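Local atomic coordinates of greglin (Schistocerca gregaria, PDB entry 4GI3), a protein that inhibits serine proteases, acting most strongly on subtilisin and human neutrophil elastase among those tested, and also on chymotrypsin, pancreatic elastase and cathepsin G, but not on trypsin. Residues B[23-28]-B[46-51]; B[32-37]-B[59-64]. One frame throughout, in Å; residues are numbered along the deposited sequence.

Contact 1 of 2, residues B[23-28]-B[46-51]; sequences SICPLI and NECEVR. Unlike the reference sequence in segment 23-28: Cys25 (reference Ser).
Asn46 and Ile28 meet obliquely, the amide of the asparagine directed at the backbone of segment 23-28. Its ND2 donates to Ile28 O over 2.9 Å in a nearly straight bond (167°). That oxygen lies almost in the plane of the amide, while the nitrogen lies in the plane of the Ile28 carbonyl. Alongside, Ile28 CG2 packs 3.7 Å from Asn46 ND2. A second, weak bond runs from Asn46 ND2 to Pro26 O, bent and longer at 3.3 Å. The other end of the amide turns back to its own segment: Asn46 OD1 accepts from Glu49 N at 3.0 Å, which makes Asn46 the N-cap of helix 47-57. A chi1 of 58° sets Asn46 CG between the backbone N and the carbonyl carbon, and from there OD1 faces the helix end and ND2 the loop.

Sequence and topology are those of a Kazal-type inhibitor, in which such a spacer asparagine braces the reactive-site loop on either side of the P1 residue; by this analogy Leu27 is probably P1. Consistently, Cys25 and Pro26 form an antiparallel ladder with a strand of the partner protein chain. An alanine at Asn46 would probably leave the Pro26 and Ile28 carbonyls without their shared donor and Glu49 N without its side-chain cap, setting the loop freer to flex.

Farther along, the Cys25-Cys48 disulfide (SG to SG 2.1 Å) ties loop to helix covalently, and Pro26 CD rests 4.0 Å from Cys48 SG. The Glu49 chain is bent at chi2 (-61°), which turns CD back, and Glu49 OE1 lies 3.2 Å from Cys25 CB. A water donates to both Glu49 OE1 and Pro26 O and accepts from Asn46 ND2, while Glu49 OE2 forms a salt bridge with Lys52.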
ATOM      1  N   SER B  23      -8.258 -13.568  -6.471  1.00 32.96           N
ATOM      2  CA  SER B  23      -7.038 -13.977  -5.780  1.00 31.21           C
ATOM      3  C   SER B  23      -6.331 -12.879  -4.999  1.00 30.74           C
ATOM      4  O   SER B  23      -5.479 -13.188  -4.159  1.00 32.05           O
ATOM      5  CB  SER B  23      -6.059 -14.593  -6.776  1.00 36.41           C
ATOM      6  OG  SER B  23      -6.530 -14.552  -8.117  1.00 47.01           O
ATOM      7  N   ILE B  24      -6.654 -11.607  -5.275  1.00 22.15           N
ATOM      8  CA  ILE B  24      -5.974 -10.473  -4.642  1.00 20.05           C
ATOM      9  C   ILE B  24      -6.956  -9.653  -3.846  1.00 22.27           C
ATOM     10  O   ILE B  24      -8.066  -9.401  -4.321  1.00 22.02           O
ATOM     11  CB  ILE B  24      -5.234  -9.599  -5.718  1.00 21.58           C
ATOM     12  CG1 ILE B  24      -4.251 -10.405  -6.619  1.00 22.37           C
ATOM     13  CG2 ILE B  24      -4.607  -8.305  -5.132  1.00 19.22           C
ATOM     14  CD1 ILE B  24      -2.986 -10.956  -5.957  1.00 32.04           C
ATOM     15  N   CYS B  25      -6.535  -9.211  -2.652  1.00 18.44           N
ATOM     16  CA  CYS B  25      -7.319  -8.353  -1.761  1.00 19.09           C
ATOM     17  C   CYS B  25      -6.551  -7.086  -1.357  1.00 19.02           C
ATOM     18  O   CYS B  25      -5.324  -7.133  -1.348  1.00 17.41           O
ATOM     19  CB  CYS B  25      -7.781  -9.137  -0.538  1.00 20.85           C
ATOM     20  SG  CYS B  25      -9.128 -10.296  -0.895  1.00 25.50           S
ATOM     21  N   PRO B  26      -7.229  -5.966  -0.975  1.00 15.38           N
ATOM     22  CA  PRO B  26      -6.485  -4.800  -0.488  1.00 14.08           C
ATOM     23  C   PRO B  26      -5.889  -5.120   0.878  1.00 18.21           C
ATOM     24  O   PRO B  26      -6.437  -5.960   1.595  1.00 15.86           O
ATOM     25  CB  PRO B  26      -7.558  -3.705  -0.372  1.00 15.85           C
ATOM     26  CG  PRO B  26      -8.783  -4.263  -1.018  1.00 21.63           C
ATOM     27  CD  PRO B  26      -8.681  -5.738  -0.853  1.00 16.82           C
ATOM     28  N   LEU B  27      -4.793  -4.453   1.256  1.00 13.32           N
ATOM     29  CA  LEU B  27      -4.159  -4.744   2.535  1.00 12.44           C
ATOM     30  C   LEU B  27      -4.604  -3.825   3.668  1.00 16.24           C
ATOM     31  O   LEU B  27      -3.805  -3.277   4.424  1.00 14.51           O
ATOM     32  CB  LEU B  27      -2.630  -4.985   2.413  1.00 11.81           C
ATOM     33  CG  LEU B  27      -2.274  -6.391   1.908  1.00 16.65           C
ATOM     34  CD1 LEU B  27      -0.854  -6.444   1.332  1.00 16.87           C
ATOM     35  CD2 LEU B  27      -2.436  -7.433   3.048  1.00 18.80           C
ATOM     36  N   ILE B  28      -5.930  -3.651   3.764  1.00 13.76           N
ATOM     37  CA  ILE B  28      -6.556  -2.884   4.832  1.00 13.07           C
ATOM     38  C   ILE B  28      -6.729  -3.865   5.990  1.00 16.27           C
ATOM     39  O   ILE B  28      -7.068  -5.032   5.771  1.00 15.90           O
ATOM     40  CB  ILE B  28      -7.908  -2.278   4.360  1.00 16.74           C
ATOM     41  CG1 ILE B  28      -8.597  -1.529   5.516  1.00 18.51           C
ATOM     42  CG2 ILE B  28      -8.844  -3.352   3.693  1.00 19.71           C
ATOM     43  CD1 ILE B  28      -9.406  -0.326   5.120  1.00 25.64           C
ATOM     44  N   ASN B  46      -9.699  -9.101   6.969  1.00 17.82           N
ATOM     45  CA  ASN B  46     -10.791  -8.295   6.417  1.00 17.48           C
ATOM     46  C   ASN B  46     -11.823  -9.172   5.716  1.00 20.75           C
ATOM     47  O   ASN B  46     -11.553 -10.353   5.452  1.00 18.12           O
ATOM     48  CB  ASN B  46     -10.267  -7.187   5.465  1.00 18.47           C
ATOM     49  CG  ASN B  46      -9.469  -7.678   4.299  1.00 23.85           C
ATOM     50  OD1 ASN B  46      -9.869  -8.589   3.566  1.00 15.07           O
ATOM     51  ND2 ASN B  46      -8.324  -7.042   4.073  1.00 24.54           N
ATOM     52  N   GLU B  47     -12.989  -8.568   5.347  1.00 18.02           N
ATOM     53  CA  GLU B  47     -14.062  -9.260   4.636  1.00 18.02           C
ATOM     54  C   GLU B  47     -13.602  -9.804   3.301  1.00 20.14           C
ATOM     55  O   GLU B  47     -14.035 -10.884   2.944  1.00 19.93           O
ATOM     56  CB  GLU B  47     -15.250  -8.336   4.398  1.00 20.01           C
ATOM     57  CG  GLU B  47     -16.224  -8.184   5.544  1.00 33.92           C
ATOM     58  CD  GLU B  47     -17.443  -7.374   5.135  1.00 50.14           C
ATOM     59  OE1 GLU B  47     -18.057  -7.706   4.094  1.00 48.73           O
ATOM     60  OE2 GLU B  47     -17.757  -6.379   5.828  1.00 35.95           O
ATOM     61  N   CYS B  48     -12.724  -9.079   2.549  1.00 17.80           N
ATOM     62  CA  CYS B  48     -12.236  -9.584   1.263  1.00 18.05           C
ATOM     63  C   CYS B  48     -11.600 -10.967   1.393  1.00 19.41           C
ATOM     64  O   CYS B  48     -11.857 -11.828   0.560  1.00 18.50           O
ATOM     65  CB  CYS B  48     -11.284  -8.600   0.583  1.00 20.24           C
ATOM     66  SG  CYS B  48     -10.793  -9.095  -1.094  1.00 25.77           S
ATOM     67  N   GLU B  49     -10.768 -11.168   2.423  1.00 17.51           N
ATOM     68  CA  GLU B  49     -10.086 -12.451   2.658  1.00 19.29           C
ATOM     69  C   GLU B  49     -11.068 -13.587   2.984  1.00 23.16           C
ATOM     70  O   GLU B  49     -10.875 -14.705   2.497  1.00 20.94           O
ATOM     71  CB  GLU B  49      -8.991 -12.332   3.718  1.00 21.07           C
ATOM     72  CG  GLU B  49      -7.758 -11.541   3.259  1.00 35.42           C
ATOM     73  CD  GLU B  49      -6.935 -12.033   2.075  1.00 51.22           C
ATOM     74  OE1 GLU B  49      -6.248 -11.187   1.458  1.00 47.73           O
ATOM     75  OE2 GLU B  49      -6.955 -13.248   1.770  1.00 40.60           O
ATOM     76  N   VAL B  50     -12.141 -13.282   3.743  1.00 21.37           N
ATOM     77  CA  VAL B  50     -13.183 -14.274   4.074  1.00 22.92           C
ATOM     78  C   VAL B  50     -13.842 -14.745   2.775  1.00 26.50           C
ATOM     79  O   VAL B  50     -13.988 -15.950   2.561  1.00 25.66           O
ATOM     80  CB  VAL B  50     -14.279 -13.760   5.043  1.00 27.88           C
ATOM     81  CG1 VAL B  50     -15.154 -14.920   5.502  1.00 28.56           C
ATOM     82  CG2 VAL B  50     -13.706 -13.037   6.242  1.00 28.10           C
ATOM     83  N   ARG B  51     -14.251 -13.778   1.911  1.00 22.40           N
ATOM     84  CA  ARG B  51     -14.903 -14.035   0.628  1.00 22.31           C
ATOM     85  C   ARG B  51     -14.033 -14.858  -0.319  1.00 28.39           C
ATOM     86  O   ARG B  51     -14.548 -15.715  -1.033  1.00 27.18           O
ATOM     87  CB  ARG B  51     -15.326 -12.726  -0.042  1.00 21.18           C
ATOM     88  CG  ARG B  51     -16.504 -12.027   0.633  1.00 30.80           C
ATOM     89  CD  ARG B  51     -17.061 -10.884  -0.219  1.00 43.99           C
ATOM     90  NE  ARG B  51     -16.225  -9.678  -0.183  1.00 50.92           N
ATOM     91  CZ  ARG B  51     -15.384  -9.306  -1.149  1.00 71.85           C
ATOM     92  NH1 ARG B  51     -15.249 -10.046  -2.245  1.00 63.54           N
ATOM     93  NH2 ARG B  51     -14.673  -8.193  -1.026  1.00 58.52           N
TER
HETATM   94  O   HOH W   1      -5.874  -8.583   2.758  1.00 32.65           O

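Contact 2 of 2, residues B[32-37]-B[59-64]; sequences VCVEDS and FVYTFV
Glu35 and Thr62 form the hydrogen-bonded pair at the middle of an antiparallel ladder. Glu35 N donates to Thr62 O at 2.9 Å, and Thr62 N returns a bond of 3.1 Å to Glu35 O. Nearby, Val64 N reaches Cys33 O at 3.2 Å. A water extends this end, accepting from Cys33 N and donating to Val64 O; at the other end Ser37 N gives Val60 O a weak bond. Between the N-H donors, CA-H...O contacts such as Val34 CA to Thr62 O (3.3 Å) fill the ladder.

Val34, the non-hydrogen-bonded partner of Phe63, gathers several apolar contacts. Val34 CG1, beside the backbone N (chi1 -58°), lies 3.6 Å from Phe63 CD2 and also approaches Tyr61 CD1, while CG2 comes to the edge of the Phe59 ring. Val32 CG2 meets the Phe63 ring at its edge, 3.7 Å from CE2. Beyond the ladder, Val64 CG2 touches Cys33 SG at 3.6 Å, a sulfur held covalently by Cys69.

Strand 32-36 is the central strand of the three-stranded sheet, flanked by 61-63 and 41-44, the latter bonded through Val32 with Phe44 and Val34 with Tyr42. Helix 47-57 packs against the sheet, its Val50 touching Val32 and Tyr61.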
ATOM      1  N   VAL B  32     -12.511  -9.288  11.015  1.00 20.10           N
ATOM      2  CA  VAL B  32     -13.877  -9.795  11.115  1.00 19.41           C
ATOM      3  C   VAL B  32     -13.866 -11.244  11.600  1.00 25.00           C
ATOM      4  O   VAL B  32     -13.062 -12.068  11.147  1.00 23.86           O
ATOM      5  CB  VAL B  32     -14.614  -9.641   9.762  1.00 22.25           C
ATOM      6  CG1 VAL B  32     -14.808  -8.168   9.409  1.00 21.97           C
ATOM      7  CG2 VAL B  32     -13.884 -10.364   8.635  1.00 22.20           C
ATOM      8  N   CYS B  33     -14.796 -11.554  12.491  1.00 24.63           N
ATOM      9  CA  CYS B  33     -14.916 -12.884  13.069  1.00 26.10           C
ATOM     10  C   CYS B  33     -15.989 -13.697  12.352  1.00 26.35           C
ATOM     11  O   CYS B  33     -17.092 -13.186  12.127  1.00 24.88           O
ATOM     12  CB  CYS B  33     -15.201 -12.760  14.560  1.00 28.85           C
ATOM     13  SG  CYS B  33     -15.245 -14.340  15.435  1.00 34.39           S
ATOM     14  N   VAL B  34     -15.651 -14.938  11.944  1.00 23.38           N
ATOM     15  CA  VAL B  34     -16.570 -15.850  11.256  1.00 23.60           C
ATOM     16  C   VAL B  34     -16.634 -17.196  11.976  1.00 31.65           C
ATOM     17  O   VAL B  34     -15.676 -17.588  12.660  1.00 30.99           O
ATOM     18  CB  VAL B  34     -16.317 -16.054   9.729  1.00 27.48           C
ATOM     19  CG1 VAL B  34     -16.368 -14.738   8.953  1.00 27.27           C
ATOM     20  CG2 VAL B  34     -15.019 -16.814   9.452  1.00 27.57           C
ATOM     21  N   GLU B  35     -17.756 -17.907  11.788  1.00 29.50           N
ATOM     22  CA  GLU B  35     -17.966 -19.255  12.302  1.00 28.76           C
ATOM     23  C   GLU B  35     -18.079 -20.152  11.100  1.00 31.94           C
ATOM     24  O   GLU B  35     -18.889 -19.894  10.218  1.00 31.11           O
ATOM     25  CB  GLU B  35     -19.217 -19.353  13.183  1.00 29.82           C
ATOM     26  CG  GLU B  35     -19.333 -20.705  13.880  1.00 35.96           C
ATOM     27  CD  GLU B  35     -20.515 -20.901  14.813  1.00 54.37           C
ATOM     28  OE1 GLU B  35     -21.219 -19.912  15.126  1.00 31.29           O
ATOM     29  OE2 GLU B  35     -20.726 -22.056  15.246  1.00 53.94           O
ATOM     30  N   ASP B  36     -17.230 -21.185  11.057  1.00 29.06           N
ATOM     31  CA  ASP B  36     -17.163 -22.182  10.004  1.00 30.96           C
ATOM     32  C   ASP B  36     -18.297 -23.226  10.207  1.00 36.73           C
ATOM     33  O   ASP B  36     -18.973 -23.222  11.248  1.00 35.35           O
ATOM     34  CB  ASP B  36     -15.757 -22.850  10.057  1.00 33.95           C
ATOM     35  CG  ASP B  36     -15.392 -23.863   8.971  1.00 49.82           C
ATOM     36  OD1 ASP B  36     -16.150 -23.972   7.966  1.00 52.22           O
ATOM     37  OD2 ASP B  36     -14.335 -24.528   9.109  1.00 51.55           O
ATOM     38  N   SER B  37     -18.493 -24.098   9.199  1.00 36.07           N
ATOM     39  CA  SER B  37     -19.452 -25.203   9.182  1.00 37.77           C
ATOM     40  C   SER B  37     -19.140 -26.222  10.306  1.00 43.42           C
ATOM     41  O   SER B  37     -20.056 -26.852  10.834  1.00 44.14           O
ATOM     42  CB  SER B  37     -19.420 -25.892   7.822  1.00 43.43           C
ATOM     43  OG  SER B  37     -20.195 -27.080   7.808  1.00 60.36           O
ATOM     44  N   PHE B  59     -15.372 -22.815   1.149  1.00 32.05           N
ATOM     45  CA  PHE B  59     -15.472 -22.602   2.599  1.00 30.82           C
ATOM     46  C   PHE B  59     -16.819 -21.945   2.957  1.00 34.58           C
ATOM     47  O   PHE B  59     -17.236 -20.992   2.292  1.00 33.71           O
ATOM     48  CB  PHE B  59     -14.275 -21.748   3.059  1.00 31.91           C
ATOM     49  CG  PHE B  59     -14.257 -21.168   4.457  1.00 31.71           C
ATOM     50  CD1 PHE B  59     -13.850 -21.935   5.542  1.00 33.89           C
ATOM     51  CD2 PHE B  59     -14.517 -19.817   4.669  1.00 32.16           C
ATOM     52  CE1 PHE B  59     -13.758 -21.373   6.825  1.00 34.19           C
ATOM     53  CE2 PHE B  59     -14.441 -19.262   5.952  1.00 34.76           C
ATOM     54  CZ  PHE B  59     -14.061 -20.041   7.020  1.00 33.21           C
ATOM     55  N   VAL B  60     -17.493 -22.486   4.007  1.00 30.38           N
ATOM     56  CA  VAL B  60     -18.824 -22.079   4.499  1.00 28.98           C
ATOM     57  C   VAL B  60     -18.710 -21.334   5.838  1.00 31.07           C
ATOM     58  O   VAL B  60     -18.202 -21.874   6.831  1.00 30.85           O
ATOM     59  CB  VAL B  60     -19.771 -23.306   4.603  1.00 32.33           C
ATOM     60  CG1 VAL B  60     -21.198 -22.875   4.955  1.00 32.11           C
ATOM     61  CG2 VAL B  60     -19.756 -24.124   3.312  1.00 32.21           C
ATOM     62  N   TYR B  61     -19.195 -20.078   5.874  1.00 25.33           N
ATOM     63  CA  TYR B  61     -19.068 -19.270   7.081  1.00 23.14           C
ATOM     64  C   TYR B  61     -20.298 -18.367   7.335  1.00 22.89           C
ATOM     65  O   TYR B  61     -21.123 -18.140   6.457  1.00 21.70           O
ATOM     66  CB  TYR B  61     -17.793 -18.390   6.969  1.00 24.13           C
ATOM     67  CG  TYR B  61     -17.929 -17.327   5.897  1.00 25.32           C
ATOM     68  CD1 TYR B  61     -18.515 -16.092   6.181  1.00 27.44           C
ATOM     69  CD2 TYR B  61     -17.609 -17.604   4.568  1.00 25.53           C
ATOM     70  CE1 TYR B  61     -18.736 -15.147   5.180  1.00 27.14           C
ATOM     71  CE2 TYR B  61     -17.835 -16.668   3.558  1.00 26.31           C
ATOM     72  CZ  TYR B  61     -18.383 -15.435   3.873  1.00 32.05           C
ATOM     73  OH  TYR B  61     -18.604 -14.504   2.890  1.00 32.68           O
ATOM     74  N   THR B  62     -20.347 -17.811   8.515  1.00 19.52           N
ATOM     75  CA  THR B  62     -21.319 -16.816   8.934  1.00 18.95           C
ATOM     76  C   THR B  62     -20.605 -15.840   9.834  1.00 23.90           C
ATOM     77  O   THR B  62     -19.820 -16.269  10.686  1.00 24.19           O
ATOM     78  CB  THR B  62     -22.593 -17.465   9.574  1.00 20.97           C
ATOM     79  OG1 THR B  62     -23.512 -16.426   9.884  1.00 15.67           O
ATOM     80  CG2 THR B  62     -22.293 -18.242  10.864  1.00 19.60           C
ATOM     81  N   PHE B  63     -20.866 -14.525   9.661  1.00 19.14           N
ATOM     82  CA  PHE B  63     -20.289 -13.518  10.554  1.00 18.65           C
ATOM     83  C   PHE B  63     -20.949 -13.638  11.921  1.00 23.42           C
ATOM     84  O   PHE B  63     -22.143 -13.942  12.021  1.00 21.26           O
ATOM     85  CB  PHE B  63     -20.487 -12.087  10.022  1.00 20.11           C
ATOM     86  CG  PHE B  63     -19.579 -11.750   8.867  1.00 21.87           C
ATOM     87  CD1 PHE B  63     -20.094 -11.537   7.598  1.00 24.12           C
ATOM     88  CD2 PHE B  63     -18.206 -11.614   9.054  1.00 25.38           C
ATOM     89  CE1 PHE B  63     -19.255 -11.227   6.523  1.00 25.55           C
ATOM     90  CE2 PHE B  63     -17.365 -11.325   7.974  1.00 28.09           C
ATOM     91  CZ  PHE B  63     -17.895 -11.163   6.709  1.00 25.57           C
ATOM     92  N   VAL B  64     -20.158 -13.417  12.963  1.00 22.18           N
ATOM     93  CA  VAL B  64     -20.551 -13.476  14.373  1.00 23.41           C
ATOM     94  C   VAL B  64     -19.856 -12.317  15.108  1.00 29.89           C
ATOM     95  O   VAL B  64     -18.878 -11.785  14.555  1.00 29.40           O
ATOM     96  CB  VAL B  64     -20.199 -14.871  15.002  1.00 27.72           C
ATOM     97  CG1 VAL B  64     -20.938 -16.016  14.313  1.00 27.62           C
ATOM     98  CG2 VAL B  64     -18.691 -15.135  15.026  1.00 27.13           C
TER
HETATM   99  O   HOH W   2     -17.606 -10.336  12.551  1.00 26.84           O

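The two contacts interlock along the chain: segments 23-28, 32-37, 46-51 and 59-64 alternate between contact 1 and contact 2, so neither can be traced without passing through the other. Their centres lie about 15 Å apart, on opposite sides of the chain's centre, with helix 47-57 as the bridge. The start of that helix holds segment 23-28, while Val50 and Glu47 reach the sheet of contact 2: Val50 CG1 lies 3.7 Å from Val34 CG1, and Glu47 CG meets the Phe63 ring. In this small inhibitor the sheet and helix thus form the scaffold for segment 23-28, which pairs with another protein's chain and probably carries the reactive site.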